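Local coordinates for tRNA(Ile2) 2-agmatinylcytidine synthetase TiaS (PDB 5XOB), which catalyses the ATP-dependent joining of agmatine to the wobble cytidine of a minor isoleucine tRNA, forming 2-agmatinylcytidine and switching the codon read from AUG to AUA, at residues N245-H251 and H403-P407; I113-L117 and N263-Y267. One frame throughout, in Å; residues are numbered along the deposited sequence.

Contact 2 joins the end of a TCKD-domain helix to the OB-fold sheet, while contact 1 docks the C-terminal loop 403-407 on the FLD-range loop leading from the eight-stranded mixed sheet into that OB-fold sheet; their centres are about 14 Å apart. Along the chain the segments alternate: 113-117, 245-251, 263-267, 403-407. Segment 245-251 leaves strand 239-244 and runs into strand 252-254, and the chain then reaches 263-267. Strand 252-254 pairs in parallel with strand 265-273. The two contacts also touch directly: Met250 CE is 3.7 Å from Ile113 CD1, and His251 CD2 is 3.3 Å from Ser266 OG. Contact 1 is partly buried, near the centre of the chain, whereas contact 2 lies at the surface.

Contact 1 (N245-H251 and H403-P407)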
loop_
_atom_site.group_PDB
_atom_site.type_symbol
_atom_site.label_atom_id
_atom_site.label_comp_id
_atom_site.label_asym_id
_atom_site.label_seq_id
_atom_site.Cartn_x
_atom_site.Cartn_y
_atom_site.Cartn_z
ATOM N N ASN A 245 3.411 9.123 3.948
ATOM C CA ASN A 245 3.386 8.824 2.515
ATOM C C ASN A 245 2.485 7.625 2.196
ATOM O O ASN A 245 2.567 7.040 1.117
ATOM C CB ASN A 245 4.802 8.643 1.950
ATOM C CG ASN A 245 5.505 7.421 2.493
ATOM O OD1 ASN A 245 5.002 6.736 3.388
ATOM N ND2 ASN A 245 6.683 7.142 1.953
ATOM N N HIS A 246 1.612 7.277 3.133
ATOM C CA HIS A 246 0.575 6.285 2.873
ATOM C C HIS A 246 -0.332 6.716 1.760
ATOM O O HIS A 246 -0.651 7.896 1.641
ATOM C CB HIS A 246 -0.300 6.091 4.095
ATOM C CG HIS A 246 0.406 5.436 5.227
ATOM N ND1 HIS A 246 0.086 5.670 6.546
ATOM C CD2 HIS A 246 1.440 4.568 5.235
ATOM C CE1 HIS A 246 0.882 4.954 7.317
ATOM N NE2 HIS A 246 1.714 4.281 6.546
ATOM N N ALA A 247 -0.772 5.750 0.966
ATOM C CA ALA A 247 -1.786 5.980 -0.061
ATOM C C ALA A 247 -1.343 6.959 -1.158
ATOM O O ALA A 247 -2.157 7.715 -1.689
ATOM C CB ALA A 247 -3.089 6.440 0.593
ATOM N N THR A 248 -0.062 6.924 -1.513
ATOM C CA THR A 248 0.488 7.823 -2.529
ATOM C C THR A 248 1.112 7.129 -3.748
ATOM O O THR A 248 1.508 7.812 -4.693
ATOM C CB THR A 248 1.589 8.711 -1.920
ATOM O OG1 THR A 248 2.578 7.883 -1.300
ATOM C CG2 THR A 248 1.010 9.670 -0.884
ATOM N N ASP A 249 1.214 5.796 -3.723
ATOM C CA ASP A 249 1.945 5.030 -4.749
ATOM C C ASP A 249 3.375 5.530 -4.905
ATOM O O ASP A 249 3.945 5.445 -5.989
ATOM C CB ASP A 249 1.247 5.108 -6.122
ATOM C CG ASP A 249 0.105 4.106 -6.286
ATOM O OD1 ASP A 249 -0.064 3.190 -5.451
ATOM O OD2 ASP A 249 -0.637 4.239 -7.284
ATOM N N MET A 250 3.963 6.048 -3.831
ATOM C CA MET A 250 5.293 6.657 -3.923
ATOM C C MET A 250 6.365 5.601 -4.237
ATOM O O MET A 250 7.463 5.924 -4.681
ATOM C CB MET A 250 5.622 7.411 -2.623
ATOM C CG MET A 250 6.869 8.295 -2.685
ATOM S SD MET A 250 7.118 9.312 -1.207
ATOM C CE MET A 250 8.690 10.102 -1.570
ATOM N N HIS A 251 6.025 4.339 -4.012
ATOM C CA HIS A 251 6.936 3.218 -4.218
ATOM C C HIS A 251 7.007 2.730 -5.652
ATOM O O HIS A 251 7.851 1.894 -5.980
ATOM C CB HIS A 251 6.535 2.047 -3.310
ATOM C CG HIS A 251 5.215 1.421 -3.652
ATOM N ND1 HIS A 251 4.035 2.132 -3.725
ATOM C CD2 HIS A 251 4.887 0.132 -3.908
ATOM C CE1 HIS A 251 3.044 1.313 -4.027
ATOM N NE2 HIS A 251 3.534 0.093 -4.146
ATOM N N HIS A 403 -0.043 -0.496 2.590
ATOM C CA HIS A 403 0.183 0.861 3.133
ATOM C C HIS A 403 0.354 1.961 2.070
ATOM O O HIS A 403 -0.347 2.982 2.106
ATOM C CB HIS A 403 1.416 0.868 4.061
ATOM C CG HIS A 403 1.256 0.048 5.306
ATOM N ND1 HIS A 403 0.139 0.125 6.110
ATOM C CD2 HIS A 403 2.080 -0.850 5.901
ATOM C CE1 HIS A 403 0.272 -0.697 7.136
ATOM N NE2 HIS A 403 1.444 -1.300 7.034
ATOM N N LEU A 404 1.280 1.736 1.133
ATOM C CA LEU A 404 1.650 2.728 0.106
ATOM C C LEU A 404 0.713 2.800 -1.098
ATOM O O LEU A 404 0.782 3.757 -1.874
ATOM C CB LEU A 404 3.057 2.443 -0.413
ATOM C CG LEU A 404 4.182 2.786 0.556
ATOM C CD1 LEU A 404 5.413 1.936 0.301
ATOM C CD2 LEU A 404 4.518 4.267 0.464
ATOM N N SER A 405 -0.141 1.789 -1.264
ATOM C CA SER A 405 -1.076 1.745 -2.390
ATOM C C SER A 405 -2.038 2.932 -2.380
ATOM O O SER A 405 -2.850 3.073 -1.452
ATOM C CB SER A 405 -1.897 0.448 -2.373
ATOM O OG SER A 405 -1.079 -0.697 -2.539
ATOM N N LYS A 406 -1.937 3.770 -3.418
ATOM C CA LYS A 406 -2.901 4.833 -3.679
ATOM C C LYS A 406 -4.260 4.230 -4.048
ATOM O O LYS A 406 -4.372 3.493 -5.035
ATOM C CB LYS A 406 -2.415 5.740 -4.808
ATOM C CG LYS A 406 -3.233 7.010 -4.976
ATOM C CD LYS A 406 -2.498 8.017 -5.847
ATOM C CE LYS A 406 -3.181 9.374 -5.864
ATOM N NZ LYS A 406 -2.414 10.356 -6.683
ATOM N N PRO A 407 -5.301 4.526 -3.246
ATOM C CA PRO A 407 -6.618 3.973 -3.509
ATOM C C PRO A 407 -7.331 4.762 -4.592
ATOM O O PRO A 407 -7.050 5.950 -4.791
ATOM C CB PRO A 407 -7.347 4.128 -2.165
ATOM C CG PRO A 407 -6.328 4.618 -1.190
ATOM C CD PRO A 407 -5.300 5.316 -2.007
#
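Four hydrogen bonds join the segments, three from backbone amides of 245-251. Ala247 N donates to His403 O (3.0 Å, N-H...O angle 150°), while Leu404 O accepts Asp249 N at 2.8 Å and, weakly, Thr248 N at 3.3 Å. In return Lys406 N gives its hydrogen to Asp249 OD1 (2.8 Å, N-H...O angle 165°); the other carboxylate oxygen of Asp249 forms a salt bridge with Lys335. A type II beta turn from Asn245 to Thr248, with Ala247 at positive phi (63°), presents the amides of Ala247 and Thr248, Asp249 N following just after, and Thr248 OG1 braces it by donating to Asn245 O at 2.6 Å. The turn opens the loop that links strand 239-244 to strand 252-254, so the C-terminal loop 403-407 docks at the passage into the OB-fold sheet. Ala247 CA approaches Ser405 O at 3.4 Å in a well-aligned CA-H...O contact (angle at H 166°). Leu404 is the most extensively covered residue, with CD2 3.5 Å from Asn245 O and CB 3.5 Å from His251 ND1. Farther along, Ala247 CB meets Pro407 CD at 3.6 Å.

Contact 2 (I113-L117 and N263-Y267); sequences IKDVL and NYRSY
Val116 lays its CG2 over one face of the Arg265 guanidinium, 3.8 Å from Arg265 NH1, while the edge of that group is taken by Asp115. There Arg265 NH2 donates to Asp115 OD2 at 3.0 Å, with an N-H...O angle of 142°, in a salt bridge. Asp115 is the first residue to leave helical phi/psi after helix 106-114: its backbone opens to -138/-164, and Val116 and Leu117 continue extended (-112/140 and -126/152). The chi1 of Asp115, -132°, lies between wells, and Asp115 OD2 also accepts a weak hydrogen bond from Val116 N at 3.3 Å. The contact thus joins the C-terminal end of a TCKD-domain helix to the N-terminal part of strand 265-273 in the OB-fold sheet, across an interdomain surface. On the other segment, Tyr264 takes a left-handed conformation (63/24) before the backbone is extended from Arg265 to Tyr267. The nearest CA pair, Asp115 and Arg265, is 6.1 Å apart. Arg265 uses chi1 m, chi2 p and chi3 t; its CG packs 3.5 Å from Lys114 O, and Arg265 NH1 reaches back weakly to Asn263 O at 3.4 Å. Val116, chi1 t, directs its CA-to-CB bond toward segment 263-267, and its CG2 lies 4.4 Å from Tyr264 CB. Beside the pair, Asn46 ND2 is hydrogen-bonded to both Asp115 O and Tyr264 O, bridging the two backbones.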
loop_
_atom_site.group_PDB
_atom_site.type_symbol
_atom_site.label_atom_id
_atom_site.label_comp_id
_atom_site.label_asym_id
_atom_site.label_seq_id
_atom_site.Cartn_x
_atom_site.Cartn_y
_atom_site.Cartn_z
ATOM N N ILE A 113 12.800 4.191 -0.374
ATOM C CA ILE A 113 11.379 3.930 -0.573
ATOM C C ILE A 113 11.159 3.053 -1.795
ATOM O O ILE A 113 10.277 2.196 -1.788
ATOM C CB ILE A 113 10.587 5.249 -0.704
ATOM C CG1 ILE A 113 10.756 6.071 0.576
ATOM C CG2 ILE A 113 9.105 4.980 -0.946
ATOM C CD1 ILE A 113 10.182 7.466 0.503
ATOM N N LYS A 114 11.967 3.253 -2.832
ATOM C CA LYS A 114 11.761 2.568 -4.112
ATOM C C LYS A 114 12.681 1.375 -4.363
ATOM O O LYS A 114 12.375 0.512 -5.196
ATOM C CB LYS A 114 11.908 3.568 -5.254
ATOM C CG LYS A 114 10.732 4.517 -5.342
ATOM C CD LYS A 114 10.867 5.483 -6.500
ATOM C CE LYS A 114 9.636 6.363 -6.601
ATOM N NZ LYS A 114 9.709 7.312 -7.743
ATOM N N ASP A 115 13.784 1.311 -3.629
ATOM C CA ASP A 115 14.872 0.431 -3.988
ATOM C C ASP A 115 15.435 -0.261 -2.760
ATOM O O ASP A 115 14.797 -0.295 -1.705
ATOM C CB ASP A 115 15.953 1.268 -4.673
ATOM C CG ASP A 115 16.437 0.653 -5.967
ATOM O OD1 ASP A 115 15.696 0.747 -6.971
ATOM O OD2 ASP A 115 17.557 0.092 -5.983
ATOM N N VAL A 116 16.626 -0.827 -2.920
ATOM C CA VAL A 116 17.342 -1.478 -1.843
ATOM C C VAL A 116 18.581 -0.661 -1.499
ATOM O O VAL A 116 19.273 -0.148 -2.381
ATOM C CB VAL A 116 17.763 -2.899 -2.252
ATOM C CG1 VAL A 116 18.583 -3.563 -1.151
ATOM C CG2 VAL A 116 16.539 -3.741 -2.588
ATOM N N LEU A 117 18.852 -0.567 -0.203
ATOM C CA LEU A 117 19.964 0.204 0.324
ATOM C C LEU A 117 20.853 -0.639 1.226
ATOM O O LEU A 117 20.391 -1.582 1.868
ATOM C CB LEU A 117 19.422 1.376 1.133
ATOM C CG LEU A 117 19.541 2.735 0.468
ATOM C CD1 LEU A 117 18.613 3.728 1.141
ATOM C CD2 LEU A 117 20.983 3.201 0.549
ATOM N N ASN A 263 13.094 -8.161 -8.867
ATOM C CA ASN A 263 12.378 -8.441 -7.639
ATOM C C ASN A 263 12.764 -7.413 -6.596
ATOM O O ASN A 263 13.770 -6.702 -6.735
ATOM C CB ASN A 263 12.679 -9.852 -7.116
ATOM C CG ASN A 263 12.039 -10.930 -7.957
ATOM O OD1 ASN A 263 10.832 -11.134 -7.898
ATOM N ND2 ASN A 263 12.844 -11.630 -8.744
ATOM N N TYR A 264 11.946 -7.343 -5.553
ATOM C CA TYR A 264 12.102 -6.358 -4.487
ATOM C C TYR A 264 11.945 -4.897 -4.951
ATOM O O TYR A 264 12.469 -3.981 -4.311
ATOM C CB TYR A 264 13.427 -6.583 -3.742
ATOM C CG TYR A 264 13.507 -7.964 -3.134
ATOM C CD1 TYR A 264 12.529 -8.399 -2.246
ATOM C CD2 TYR A 264 14.543 -8.836 -3.453
ATOM C CE1 TYR A 264 12.578 -9.657 -1.688
ATOM C CE2 TYR A 264 14.599 -10.100 -2.896
ATOM C CZ TYR A 264 13.614 -10.500 -2.014
ATOM O OH TYR A 264 13.657 -11.752 -1.453
ATOM N N ARG A 265 11.220 -4.697 -6.056
ATOM C CA ARG A 265 10.813 -3.368 -6.520
ATOM C C ARG A 265 9.363 -3.454 -6.992
ATOM O O ARG A 265 8.868 -4.551 -7.278
ATOM C CB ARG A 265 11.702 -2.859 -7.664
ATOM C CG ARG A 265 13.058 -2.290 -7.250
ATOM C CD ARG A 265 14.136 -3.360 -7.181
ATOM N NE ARG A 265 15.478 -2.799 -7.028
ATOM C CZ ARG A 265 16.539 -3.471 -6.576
ATOM N NH1 ARG A 265 16.445 -4.748 -6.204
ATOM N NH2 ARG A 265 17.710 -2.854 -6.484
ATOM N N SER A 266 8.698 -2.296 -7.079
ATOM C CA SER A 266 7.278 -2.220 -7.451
ATOM C C SER A 266 7.099 -1.349 -8.681
ATOM O O SER A 266 7.820 -0.363 -8.856
ATOM C CB SER A 266 6.459 -1.666 -6.290
ATOM O OG SER A 266 6.826 -2.305 -5.075
ATOM N N TYR A 267 6.132 -1.710 -9.526
ATOM C CA TYR A 267 6.007 -1.110 -10.853
ATOM C C TYR A 267 4.579 -0.752 -11.279
ATOM O O TYR A 267 3.608 -1.354 -10.824
ATOM C CB TYR A 267 6.602 -2.054 -11.908
ATOM C CG TYR A 267 8.039 -2.462 -11.659
ATOM C CD1 TYR A 267 9.090 -1.639 -12.048
ATOM C CD2 TYR A 267 8.345 -3.675 -11.045
ATOM C CE1 TYR A 267 10.410 -2.000 -11.822
ATOM C CE2 TYR A 267 9.663 -4.047 -10.817
ATOM C CZ TYR A 267 10.692 -3.202 -11.213
ATOM O OH TYR A 267 12.010 -3.543 -11.003
#